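Local coordinates for probable membrane transporter protein MamO (Magnetospirillum magneticum, PDB 5HMA) that promotes magnetite biomineralization in magnetosomes by binding transition metal ions through a protease-like domain that is probably not itself proteolytic, and activates the MamE protease, at residues A[1-11]-A[100-108]; A[113-124]-A[135-146]. All coordinates share one frame; numbering follows the deposited sequence.

Contact 1 (A[1-11]-A[100-108])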
loop_
_atom_site.group_PDB
_atom_site.type_symbol
_atom_site.label_atom_id
_atom_site.label_comp_id
_atom_site.label_asym_id
_atom_site.label_seq_id
_atom_site.Cartn_x
_atom_site.Cartn_y
_atom_site.Cartn_z
ATOM N N LEU A 1 14.242 4.541 -10.638
ATOM C CA LEU A 1 13.129 4.531 -9.684
ATOM C C LEU A 1 12.135 3.441 -10.056
ATOM O O LEU A 1 11.684 2.668 -9.208
ATOM C CB LEU A 1 12.418 5.896 -9.642
ATOM C CG LEU A 1 11.126 6.020 -8.817
ATOM C CD1 LEU A 1 11.428 6.186 -7.349
ATOM C CD2 LEU A 1 10.274 7.178 -9.298
ATOM N N TYR A 2 11.814 3.381 -11.343
ATOM C CA TYR A 2 10.840 2.432 -11.870
ATOM C C TYR A 2 11.472 1.043 -12.019
ATOM O O TYR A 2 10.860 0.133 -12.573
ATOM C CB TYR A 2 10.286 2.922 -13.223
ATOM C CG TYR A 2 10.098 4.434 -13.342
ATOM C CD1 TYR A 2 8.842 5.019 -13.183
ATOM C CD2 TYR A 2 11.179 5.272 -13.631
ATOM C CE1 TYR A 2 8.670 6.395 -13.295
ATOM C CE2 TYR A 2 11.016 6.646 -13.740
ATOM C CZ TYR A 2 9.763 7.201 -13.573
ATOM O OH TYR A 2 9.612 8.563 -13.688
ATOM N N HIS A 3 12.702 0.895 -11.522
ATOM C CA HIS A 3 13.440 -0.371 -11.567
ATOM C C HIS A 3 13.642 -0.962 -10.158
ATOM O O HIS A 3 13.709 -2.184 -9.990
ATOM C CB HIS A 3 14.811 -0.173 -12.245
ATOM C CG HIS A 3 14.793 -0.298 -13.743
ATOM N ND1 HIS A 3 13.929 -1.136 -14.417
ATOM C CD2 HIS A 3 15.551 0.299 -14.695
ATOM C CE1 HIS A 3 14.150 -1.044 -15.717
ATOM N NE2 HIS A 3 15.130 -0.180 -15.913
ATOM N N THR A 4 13.721 -0.087 -9.154
ATOM C CA THR A 4 14.101 -0.477 -7.793
ATOM C C THR A 4 12.946 -0.476 -6.752
ATOM O O THR A 4 13.079 -1.052 -5.669
ATOM C CB THR A 4 15.219 0.445 -7.282
ATOM O OG1 THR A 4 15.669 0.003 -5.995
ATOM C CG2 THR A 4 14.718 1.887 -7.183
ATOM N N VAL A 5 11.829 0.176 -7.069
ATOM C CA VAL A 5 10.646 0.189 -6.189
ATOM C C VAL A 5 9.713 -1.013 -6.413
ATOM O O VAL A 5 9.225 -1.610 -5.439
ATOM C CB VAL A 5 9.846 1.520 -6.358
ATOM C CG1 VAL A 5 8.457 1.438 -5.701
ATOM C CG2 VAL A 5 10.631 2.675 -5.807
ATOM N N PRO A 6 9.453 -1.384 -7.686
ATOM C CA PRO A 6 8.467 -2.461 -7.876
ATOM C C PRO A 6 8.703 -3.783 -7.118
ATOM O O PRO A 6 7.710 -4.442 -6.804
ATOM C CB PRO A 6 8.519 -2.707 -9.393
ATOM C CG PRO A 6 8.915 -1.365 -9.967
ATOM C CD PRO A 6 9.927 -0.844 -8.984
ATOM N N PRO A 7 9.965 -4.175 -6.838
ATOM C CA PRO A 7 10.050 -5.462 -6.128
ATOM C C PRO A 7 9.357 -5.458 -4.767
ATOM O O PRO A 7 8.874 -6.505 -4.330
ATOM C CB PRO A 7 11.556 -5.675 -5.964
ATOM C CG PRO A 7 12.167 -4.957 -7.153
ATOM C CD PRO A 7 11.289 -3.722 -7.317
ATOM N N ALA A 8 9.271 -4.293 -4.128
ATOM C CA ALA A 8 8.624 -4.180 -2.821
ATOM C C ALA A 8 7.124 -3.831 -2.935
ATOM O O ALA A 8 6.470 -3.546 -1.930
ATOM C CB ALA A 8 9.357 -3.123 -1.959
ATOM N N VAL A 9 6.599 -3.838 -4.163
ATOM C CA VAL A 9 5.181 -3.569 -4.421
ATOM C C VAL A 9 4.501 -4.895 -4.701
ATOM O O VAL A 9 4.881 -5.597 -5.653
ATOM C CB VAL A 9 4.989 -2.597 -5.605
ATOM C CG1 VAL A 9 3.497 -2.281 -5.818
ATOM C CG2 VAL A 9 5.791 -1.338 -5.381
ATOM N N VAL A 10 3.527 -5.260 -3.869
ATOM C CA VAL A 10 2.904 -6.582 -3.975
ATOM C C VAL A 10 1.420 -6.468 -4.261
ATOM O O VAL A 10 0.816 -5.403 -4.081
ATOM C CB VAL A 10 3.104 -7.427 -2.693
ATOM C CG1 VAL A 10 4.580 -7.748 -2.450
ATOM C CG2 VAL A 10 2.463 -6.737 -1.473
ATOM N N GLY A 11 0.828 -7.577 -4.700
ATOM C CA GLY A 11 -0.618 -7.666 -4.791
ATOM C C GLY A 11 -1.137 -8.379 -3.545
ATOM O O GLY A 11 -0.465 -9.257 -3.006
ATOM N N GLN A 100 6.408 16.237 -6.372
ATOM C CA GLN A 100 6.110 15.100 -7.230
ATOM C C GLN A 100 6.177 13.807 -6.445
ATOM O O GLN A 100 7.135 13.576 -5.698
ATOM C CB GLN A 100 7.089 15.058 -8.397
ATOM C CG GLN A 100 6.694 14.136 -9.514
ATOM C CD GLN A 100 7.700 14.179 -10.644
ATOM O OE1 GLN A 100 7.465 13.632 -11.718
ATOM N NE2 GLN A 100 8.834 14.825 -10.403
ATOM N N VAL A 101 5.163 12.961 -6.608
ATOM C CA VAL A 101 5.162 11.640 -5.975
ATOM C C VAL A 101 4.786 10.573 -6.990
ATOM O O VAL A 101 4.354 10.876 -8.101
ATOM C CB VAL A 101 4.212 11.594 -4.763
ATOM C CG1 VAL A 101 4.788 12.431 -3.627
ATOM C CG2 VAL A 101 2.828 12.118 -5.151
ATOM N N PHE A 102 4.962 9.316 -6.607
ATOM C CA PHE A 102 4.737 8.201 -7.517
ATOM C C PHE A 102 3.960 7.139 -6.779
ATOM O O PHE A 102 4.345 6.726 -5.681
ATOM C CB PHE A 102 6.065 7.640 -8.047
ATOM C CG PHE A 102 6.938 8.681 -8.688
ATOM C CD1 PHE A 102 7.684 9.561 -7.904
ATOM C CD2 PHE A 102 7.003 8.795 -10.073
ATOM C CE1 PHE A 102 8.478 10.542 -8.492
ATOM C CE2 PHE A 102 7.811 9.761 -10.668
ATOM C CZ PHE A 102 8.540 10.643 -9.877
ATOM N N ALA A 103 2.849 6.712 -7.366
ATOM C CA ALA A 103 1.995 5.721 -6.728
ATOM C C ALA A 103 2.135 4.400 -7.463
ATOM O O ALA A 103 1.887 4.319 -8.665
ATOM C CB ALA A 103 0.554 6.197 -6.719
ATOM N N PHE A 104 2.567 3.374 -6.740
ATOM C CA PHE A 104 2.826 2.061 -7.339
ATOM C C PHE A 104 1.750 1.064 -6.907
ATOM O O PHE A 104 1.238 1.145 -5.787
ATOM C CB PHE A 104 4.207 1.524 -6.918
ATOM C CG PHE A 104 5.376 2.190 -7.601
ATOM C CD1 PHE A 104 5.848 3.421 -7.157
ATOM C CD2 PHE A 104 6.031 1.565 -8.653
ATOM C CE1 PHE A 104 6.948 4.026 -7.771
ATOM C CE2 PHE A 104 7.131 2.160 -9.266
ATOM C CZ PHE A 104 7.587 3.395 -8.829
ATOM N N GLY A 105 1.440 0.104 -7.774
ATOM C CA GLY A 105 0.524 -0.975 -7.426
ATOM C C GLY A 105 0.761 -2.195 -8.304
ATOM O O GLY A 105 1.692 -2.208 -9.115
ATOM N N ARG A 106 -0.066 -3.224 -8.137
ATOM C CA ARG A 106 -0.044 -4.374 -9.032
ATOM C C ARG A 106 -1.477 -4.693 -9.401
ATOM O O ARG A 106 -2.372 -4.693 -8.547
ATOM C CB ARG A 106 0.653 -5.601 -8.396
ATOM C CG ARG A 106 2.084 -5.330 -7.918
ATOM C CD ARG A 106 2.986 -6.557 -7.980
ATOM N NE ARG A 106 3.672 -6.676 -9.261
ATOM C CZ ARG A 106 4.903 -6.236 -9.515
ATOM N NH1 ARG A 106 5.612 -5.628 -8.579
ATOM N NH2 ARG A 106 5.424 -6.402 -10.720
ATOM N N ASN A 107 -1.696 -4.970 -10.677
ATOM C CA ASN A 107 -3.043 -5.236 -11.129
ATOM C C ASN A 107 -3.437 -6.705 -10.885
ATOM O O ASN A 107 -2.691 -7.484 -10.286
ATOM C CB ASN A 107 -3.192 -4.843 -12.607
ATOM C CG ASN A 107 -2.369 -5.707 -13.547
ATOM O OD1 ASN A 107 -1.883 -6.779 -13.187
ATOM N ND2 ASN A 107 -2.225 -5.241 -14.781
ATOM N N MET A 108 -4.617 -7.065 -11.370
ATOM C CA MET A 108 -5.222 -8.367 -11.116
ATOM C C MET A 108 -4.430 -9.503 -11.764
ATOM O O MET A 108 -4.643 -10.670 -11.441
ATOM C CB MET A 108 -6.669 -8.359 -11.623
ATOM C CG MET A 108 -7.539 -9.488 -11.136
ATOM S SD MET A 108 -9.113 -8.860 -10.528
ATOM C CE MET A 108 -9.618 -7.797 -11.887
#

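Contact 2 (A[113-124]-A[135-146])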
loop_
_atom_site.group_PDB
_atom_site.type_symbol
_atom_site.label_atom_id
_atom_site.label_comp_id
_atom_site.label_asym_id
_atom_site.label_seq_id
_atom_site.Cartn_x
_atom_site.Cartn_y
_atom_site.Cartn_z
ATOM N N LEU A 113 1.897 -1.394 -11.696
ATOM C CA LEU A 113 1.254 -0.148 -12.093
ATOM C C LEU A 113 2.020 0.996 -11.470
ATOM O O LEU A 113 2.351 0.949 -10.287
ATOM C CB LEU A 113 -0.196 -0.095 -11.616
ATOM C CG LEU A 113 -1.130 -1.227 -12.008
ATOM C CD1 LEU A 113 -2.405 -1.170 -11.169
ATOM C CD2 LEU A 113 -1.434 -1.135 -13.498
ATOM N N VAL A 114 2.289 2.036 -12.238
ATOM C CA VAL A 114 2.888 3.224 -11.651
ATOM C C VAL A 114 2.275 4.462 -12.287
ATOM O O VAL A 114 2.003 4.499 -13.494
ATOM C CB VAL A 114 4.430 3.219 -11.805
ATOM C CG1 VAL A 114 4.827 3.236 -13.269
ATOM C CG2 VAL A 114 5.046 4.404 -11.082
ATOM N N ARG A 115 2.035 5.471 -11.460
ATOM C CA ARG A 115 1.612 6.767 -11.963
ATOM C C ARG A 115 2.262 7.864 -11.128
ATOM O O ARG A 115 2.356 7.768 -9.903
ATOM C CB ARG A 115 0.091 6.887 -11.934
ATOM C CG ARG A 115 -0.426 8.240 -12.332
ATOM C CD ARG A 115 -0.808 8.267 -13.792
ATOM N NE ARG A 115 -2.242 8.492 -13.942
ATOM C CZ ARG A 115 -3.018 7.829 -14.793
ATOM N NH1 ARG A 115 -2.500 6.893 -15.583
ATOM N NH2 ARG A 115 -4.312 8.109 -14.858
ATOM N N GLN A 116 2.730 8.903 -11.794
ATOM C CA GLN A 116 3.278 10.039 -11.081
ATOM C C GLN A 116 2.250 11.153 -10.997
ATOM O O GLN A 116 1.350 11.253 -11.827
ATOM C CB GLN A 116 4.540 10.553 -11.759
ATOM C CG GLN A 116 4.289 11.148 -13.095
ATOM C CD GLN A 116 5.321 12.188 -13.434
ATOM O OE1 GLN A 116 5.095 13.385 -13.241
ATOM N NE2 GLN A 116 6.473 11.742 -13.927
ATOM N N GLY A 117 2.397 11.990 -9.986
ATOM C CA GLY A 117 1.539 13.140 -9.822
ATOM C C GLY A 117 2.117 14.078 -8.786
ATOM O O GLY A 117 3.220 13.867 -8.273
ATOM N N LEU A 118 1.365 15.128 -8.496
ATOM C CA LEU A 118 1.715 16.077 -7.454
ATOM C C LEU A 118 0.888 15.851 -6.188
ATOM O O LEU A 118 -0.276 15.444 -6.249
ATOM C CB LEU A 118 1.511 17.505 -7.961
ATOM C CG LEU A 118 2.360 17.870 -9.170
ATOM C CD1 LEU A 118 2.148 19.344 -9.559
ATOM C CD2 LEU A 118 3.827 17.570 -8.859
ATOM N N VAL A 119 1.496 16.116 -5.039
ATOM C CA VAL A 119 0.745 16.236 -3.797
ATOM C C VAL A 119 -0.148 17.483 -3.896
ATOM O O VAL A 119 0.321 18.563 -4.266
ATOM C CB VAL A 119 1.685 16.312 -2.595
ATOM C CG1 VAL A 119 0.886 16.455 -1.303
ATOM C CG2 VAL A 119 2.593 15.093 -2.574
ATOM N N GLN A 120 -1.433 17.343 -3.594
ATOM C CA GLN A 120 -2.362 18.452 -3.822
ATOM C C GLN A 120 -2.886 19.024 -2.511
ATOM O O GLN A 120 -3.413 20.139 -2.475
ATOM C CB GLN A 120 -3.531 18.010 -4.712
ATOM C CG GLN A 120 -3.129 17.554 -6.118
ATOM C CD GLN A 120 -2.753 18.706 -7.058
ATOM O OE1 GLN A 120 -2.672 19.873 -6.657
ATOM N NE2 GLN A 120 -2.518 18.370 -8.322
ATOM N N SER A 121 -2.732 18.254 -1.440
ATOM C CA SER A 121 -3.124 18.685 -0.102
ATOM C C SER A 121 -2.390 17.803 0.881
ATOM O O SER A 121 -2.093 16.651 0.562
ATOM C CB SER A 121 -4.638 18.581 0.104
ATOM O OG SER A 121 -4.966 18.639 1.481
ATOM N N ALA A 122 -2.087 18.325 2.064
ATOM C CA ALA A 122 -1.387 17.511 3.060
ATOM C C ALA A 122 -2.253 17.270 4.295
ATOM O O ALA A 122 -1.797 16.689 5.281
ATOM C CB ALA A 122 -0.069 18.160 3.449
ATOM N N ASP A 123 -3.511 17.699 4.223
ATOM C CA ASP A 123 -4.432 17.562 5.343
ATOM C C ASP A 123 -5.870 17.446 4.824
ATOM O O ASP A 123 -6.583 18.440 4.664
ATOM C CB ASP A 123 -4.285 18.748 6.297
ATOM C CG ASP A 123 -4.756 18.432 7.703
ATOM O OD1 ASP A 123 -5.393 17.376 7.889
ATOM O OD2 ASP A 123 -4.495 19.242 8.621
ATOM N N ALA A 124 -6.283 16.221 4.537
ATOM C CA ALA A 124 -7.621 15.986 4.015
ATOM C C ALA A 124 -8.286 14.836 4.758
ATOM O O ALA A 124 -7.623 13.851 5.101
ATOM C CB ALA A 124 -7.569 15.694 2.516
ATOM N N HIS A 135 -6.273 13.921 8.342
ATOM C CA HIS A 135 -4.878 14.273 8.055
ATOM C C HIS A 135 -4.228 13.369 7.010
ATOM O O HIS A 135 -3.084 12.943 7.158
ATOM C CB HIS A 135 -4.062 14.267 9.350
ATOM C CG HIS A 135 -4.660 15.108 10.438
ATOM N ND1 HIS A 135 -5.446 14.578 11.437
ATOM C CD2 HIS A 135 -4.600 16.442 10.671
ATOM C CE1 HIS A 135 -5.840 15.549 12.245
ATOM N NE2 HIS A 135 -5.341 16.689 11.801
ATOM N N LEU A 136 -4.974 13.085 5.949
ATOM C CA LEU A 136 -4.439 12.357 4.806
ATOM C C LEU A 136 -3.834 13.314 3.782
ATOM O O LEU A 136 -4.135 14.510 3.779
ATOM C CB LEU A 136 -5.536 11.528 4.142
ATOM C CG LEU A 136 -6.199 10.483 5.032
ATOM C CD1 LEU A 136 -7.458 9.976 4.376
ATOM C CD2 LEU A 136 -5.237 9.343 5.271
ATOM N N LEU A 137 -2.986 12.777 2.914
ATOM C CA LEU A 137 -2.557 13.495 1.719
ATOM C C LEU A 137 -3.564 13.307 0.592
ATOM O O LEU A 137 -4.308 12.321 0.565
ATOM C CB LEU A 137 -1.197 12.995 1.253
ATOM C CG LEU A 137 -0.085 12.909 2.298
ATOM C CD1 LEU A 137 1.124 12.203 1.696
ATOM C CD2 LEU A 137 0.283 14.305 2.789
ATOM N N ARG A 138 -3.581 14.243 -0.347
ATOM C CA ARG A 138 -4.246 14.003 -1.627
ATOM C C ARG A 138 -3.280 14.204 -2.773
ATOM O O ARG A 138 -2.499 15.156 -2.784
ATOM C CB ARG A 138 -5.437 14.925 -1.805
ATOM C CG ARG A 138 -6.544 14.601 -0.855
ATOM C CD ARG A 138 -7.773 15.361 -1.223
ATOM N NE ARG A 138 -8.362 14.870 -2.461
ATOM C CZ ARG A 138 -9.557 15.253 -2.888
ATOM N NH1 ARG A 138 -10.051 14.778 -4.023
ATOM N NH2 ARG A 138 -10.253 16.116 -2.165
ATOM N N SER A 139 -3.335 13.302 -3.740
ATOM C CA SER A 139 -2.540 13.447 -4.947
ATOM C C SER A 139 -3.259 12.814 -6.130
ATOM O O SER A 139 -4.047 11.876 -5.977
ATOM C CB SER A 139 -1.164 12.805 -4.774
ATOM O OG SER A 139 -1.223 11.449 -5.158
ATOM N N ASP A 140 -2.970 13.326 -7.316
ATOM C CA ASP A 140 -3.547 12.773 -8.530
ATOM C C ASP A 140 -2.710 11.612 -9.078
ATOM O O ASP A 140 -2.907 11.195 -10.217
ATOM C CB ASP A 140 -3.709 13.873 -9.591
ATOM C CG ASP A 140 -2.516 14.818 -9.648
ATOM O OD1 ASP A 140 -1.381 14.373 -9.398
ATOM O OD2 ASP A 140 -2.713 16.014 -9.945
ATOM N N ALA A 141 -1.783 11.088 -8.275
ATOM C CA ALA A 141 -0.991 9.924 -8.705
ATOM C C ALA A 141 -1.802 8.636 -8.573
ATOM O O ALA A 141 -1.484 7.622 -9.188
ATOM C CB ALA A 141 0.302 9.806 -7.903
ATOM N N VAL A 142 -2.840 8.686 -7.748
ATOM C CA VAL A 142 -3.735 7.550 -7.549
ATOM C C VAL A 142 -4.931 7.668 -8.494
ATOM O O VAL A 142 -5.767 8.560 -8.343
ATOM C CB VAL A 142 -4.176 7.473 -6.089
ATOM C CG1 VAL A 142 -5.248 6.403 -5.894
ATOM C CG2 VAL A 142 -2.952 7.249 -5.185
ATOM N N TYR A 143 -4.997 6.778 -9.483
ATOM C CA TYR A 143 -6.031 6.852 -10.516
ATOM C C TYR A 143 -6.905 5.587 -10.570
ATOM O O TYR A 143 -7.958 5.585 -11.208
ATOM C CB TYR A 143 -5.389 7.100 -11.895
ATOM C CG TYR A 143 -4.655 5.892 -12.451
ATOM C CD1 TYR A 143 -3.383 5.547 -11.993
ATOM C CD2 TYR A 143 -5.237 5.091 -13.430
ATOM C CE1 TYR A 143 -2.716 4.428 -12.489
ATOM C CE2 TYR A 143 -4.578 3.976 -13.936
ATOM C CZ TYR A 143 -3.321 3.645 -13.464
ATOM O OH TYR A 143 -2.677 2.532 -13.972
ATOM N N SER A 144 -6.468 4.512 -9.914
ATOM C CA SER A 144 -7.162 3.228 -10.028
ATOM C C SER A 144 -7.398 2.559 -8.679
ATOM O O SER A 144 -6.544 2.597 -7.804
ATOM C CB SER A 144 -6.376 2.269 -10.932
ATOM O OG SER A 144 -6.874 0.933 -10.844
ATOM N N TRP A 145 -8.558 1.924 -8.534
ATOM C CA TRP A 145 -8.859 1.130 -7.356
ATOM C C TRP A 145 -7.767 0.088 -7.072
ATOM O O TRP A 145 -7.536 -0.277 -5.920
ATOM C CB TRP A 145 -10.222 0.445 -7.516
ATOM C CG TRP A 145 -10.260 -0.585 -8.585
ATOM C CD1 TRP A 145 -10.536 -0.385 -9.903
ATOM C CD2 TRP A 145 -10.025 -1.994 -8.430
ATOM N NE1 TRP A 145 -10.489 -1.580 -10.580
ATOM C CE2 TRP A 145 -10.181 -2.583 -9.700
ATOM C CE3 TRP A 145 -9.703 -2.812 -7.340
ATOM C CZ2 TRP A 145 -10.021 -3.953 -9.913
ATOM C CZ3 TRP A 145 -9.544 -4.169 -7.553
ATOM C CH2 TRP A 145 -9.702 -4.726 -8.830
ATOM N N GLU A 146 -7.066 -0.357 -8.108
ATOM C CA GLU A 146 -6.030 -1.372 -7.931
ATOM C C GLU A 146 -4.795 -0.849 -7.212
ATOM O O GLU A 146 -3.990 -1.632 -6.708
ATOM C CB GLU A 146 -5.641 -1.956 -9.286
ATOM C CG GLU A 146 -6.857 -2.432 -10.053
ATOM C CD GLU A 146 -6.501 -3.297 -11.232
ATOM O OE1 GLU A 146 -6.599 -4.545 -11.103
ATOM O OE2 GLU A 146 -6.129 -2.721 -12.282
HETATM O O HOH W 1 -8.015 16.066 7.750
#

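Contact 1 (A[1-11]-A[100-108])
V9 packs on F104 and G105 where the two beta-barrels of a trypsin-like domain meet, and the contact is a worked example of an interface built from apolar side chains around a single charged group. Strand 9-11 belongs to one barrel and strand 100-106 to the other; the short segments approach to 5.7 Å between axes at 37°.

Methyl-to-ring contacts come first. CD2 of L1 stands almost exactly over the centre of the F102 ring, 3.5 Å from its centroid, a CH-pi contact made possible by a first torsion that sets CG anti to the backbone N (chi1 173°). V5 repeats the arrangement one aromatic further along: its CG1 lies 3.5 Å from the centroid of the F104 ring, again over the face.

Aliphatic packing fills in around these rings. CG of P6 meets CE2 of F104, while V9 sets its CG2 against CB of F104 (3.6 Å) and its CG1 against CA of G105. F104 also touches V153 and V114, and V5 leans on F87, which tie the cluster into its surroundings.

The polar part of the contact is the R106 guanidinium. The chain of R106 bends at chi3 and its CG and CD pass beside the carbonyl of V9, while NE is taken by the carbonyl of G110, which helps fix the guanidinium's rotation. V9 O sits at the guanidinium's edge, close to its plane, and accepts from NH1 at 3.0 Å with an N-H...O angle of 163°; the same nitrogen lies 3.0 Å from P6 O.

Contact 2 (A[113-124]-A[135-146])
A first torsion of 175° sets CG of R115 anti to the backbone N, and bends at chi2 and chi3 then fold the chain over Y143, where a chi1 of 72° places CG between the backbone N and the carbonyl carbon. The outcome is a cation-pi stack: guanidinium and ring are 15° from parallel, with CZ of R115 3.7 Å from the ring centroid. The aliphatic part of R115 runs over the carbonyl of A141, and on the ring's other face lies CB of S144. With an alanine at Y143, the R115 guanidinium would probably lose the surface it lies on and be free to swing, and CD2 of L113 would lose its contact with the hydroxyl.

In the type I turn after strand 131-139, D140 reaches across to strand 112-121 with both carboxylate oxygens. OD1 accepts from L118 N on its syn lone pair, whereas OD2 takes NE2 of Q120 at 2.9 Å from above the carboxylate plane, the two flat groups standing nearly perpendicular.

The antiparallel pairing, part of the second beta-barrel of the trypsin-like domain, carries two classic beta bulges. At the first, Q120 and S121 both face R138, whose carbonyl takes Q120 N at 2.6 Å and S121 N only weakly; at the second, D123 and A124 face L136, whose side chain comes within about 6 Å of that of the nickel-binding H71. A water accepts from H135 N and donates to D123 OD1.

Strand 112-121 is flanked by strand 100-106, and strand 131-139 by strand 173-179, where L136 touches F176 and V178 and R138 forms a salt bridge with E174.

Contacts 1 and 2 follow one another along the chain, the first closing before the second opens, and their centres lie 14 Å apart. Strands 100-106 and 112-121 are antiparallel neighbours in one sheet, so the contacts touch directly, with probable backbone hydrogen bonds from L113 N to G105 O and from V101 N to G117 O. Contact 1 ties this barrel to the N-terminal one through strand 9-13; contact 2 lies within the second barrel and runs on toward the nickel site of H71 and H186. Together they illustrate how the protease-like, lumenal part of MamO keeps the two-barrel trypsin architecture while binding a transition metal.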